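Prophage Pfl 6 Cro (Pseudomonas fluorescens, PDB 2PIJ) is a helix-turn-helix transcription factor that probably binds operator DNA as a dimer and represses prophage genes. Local coordinates at the interface of chains A and B. Coordinates in Å, arbitrary orientation; residue numbers count along the deposited sequence, not the author numbering. Chains: chain A/B, Prophage Pfl 6 Cro.

The interface of chains A and B. Residues chain A 52-54; chain B 56-58.
Antiparallel pairing of A:Ala52–A:Glu54 with B:Arg56–B:Ile58 makes this a strand-to-strand interface joining the two copies of the deposited assembly, probably the dimer that binds DNA. A:Glu54 and B:Arg56 form a pair with two backbone bonds: A:Glu54 N gives to B:Arg56 O at 2.7 Å and B:Arg56 N to A:Glu54 O at 2.9 Å. Their side chains run alongside each other. With CG anti to the backbone N (chi1 -179°) and an extended chain beyond it, A:Glu54 brings OE1 to 4.0 Å from B:Arg56 NH2. The carboxylate and guanidinium planes stand nearly perpendicular (87°) and the arginine is poorly ordered, making a loose salt bridge. B:Pro57 has no N-H to offer, and suits a place where the strand pairs without one; A:Asn53 OD1 sits over the face of its ring at CA, 3.2 Å away. The asparagine's CG lies beside the backbone N (chi1 -60°), which points the short amide across at the proline. Farther along, B:Ile58 N reaches A:Ala52 O at 3.0 Å from above the carbonyl plane. In the second half of this pair A:Ala52 N and B:Ile58 O stand 4.0 Å apart, bridged by water 1. The small A:Ala52 lets its CB pack 3.9 Å from CB of the beta-branched B:Ile58, a residue suited to strands. Both segments belong to strand 50-58, the last element of each chain, antiparallel to its symmetry mate, with the helices at opposite ends.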
# COMPACT_ATOMS: atom_id res chain seq x y z
N ALA A 52 -9.58 -3.02 -3.09
CA ALA A 52 -8.52 -3.61 -2.27
C ALA A 52 -7.17 -3.11 -2.77
O ALA A 52 -6.98 -2.94 -3.99
CB ALA A 52 -8.56 -5.13 -2.32
N ASN A 53 -6.26 -2.88 -1.82
CA ASN A 53 -4.81 -2.65 -2.09
C ASN A 53 -3.92 -3.42 -1.13
O ASN A 53 -4.25 -3.66 0.04
CB ASN A 53 -4.42 -1.15 -2.05
CG ASN A 53 -5.17 -0.33 -3.09
OD1 ASN A 53 -4.75 -0.22 -4.24
ND2 ASN A 53 -6.28 0.26 -2.69
N GLU A 54 -2.78 -3.85 -1.65
CA GLU A 54 -1.72 -4.41 -0.82
C GLU A 54 -0.71 -3.31 -0.54
O GLU A 54 -0.15 -2.66 -1.44
CB GLU A 54 -1.04 -5.61 -1.50
CG GLU A 54 0.06 -6.24 -0.65
CD GLU A 54 0.61 -7.52 -1.26
OE1 GLU A 54 0.58 -7.67 -2.50
OE2 GLU A 54 1.08 -8.39 -0.48
N ARG B 56 -0.31 -1.33 -3.99
CA ARG B 56 -0.63 -2.15 -5.15
C ARG B 56 -2.09 -2.54 -5.21
O ARG B 56 -2.58 -3.19 -4.30
CB ARG B 56 0.24 -3.41 -5.10
CG ARG B 56 1.76 -3.12 -5.07
CD ARG B 56 2.47 -3.93 -6.16
NE ARG B 56 2.14 -5.34 -6.06
CZ ARG B 56 3.03 -6.32 -5.97
NH1 ARG B 56 4.34 -6.06 -5.98
NH2 ARG B 56 2.61 -7.58 -5.89
N PRO B 57 -2.81 -2.17 -6.30
CA PRO B 57 -4.22 -2.58 -6.36
C PRO B 57 -4.39 -4.10 -6.50
O PRO B 57 -3.50 -4.79 -7.03
CB PRO B 57 -4.75 -1.84 -7.59
CG PRO B 57 -3.59 -1.46 -8.34
CD PRO B 57 -2.42 -1.39 -7.48
N ILE B 58 -5.53 -4.58 -6.00
CA ILE B 58 -5.92 -5.97 -6.04
C ILE B 58 -7.35 -5.99 -6.61
O ILE B 58 -8.30 -5.47 -5.98
CB ILE B 58 -5.89 -6.70 -4.63
CG1 ILE B 58 -4.51 -6.57 -3.92
CG2 ILE B 58 -6.49 -8.17 -4.74
CD1 ILE B 58 -3.35 -7.38 -4.53
O HOH W 1 -9.63 -3.35 -5.96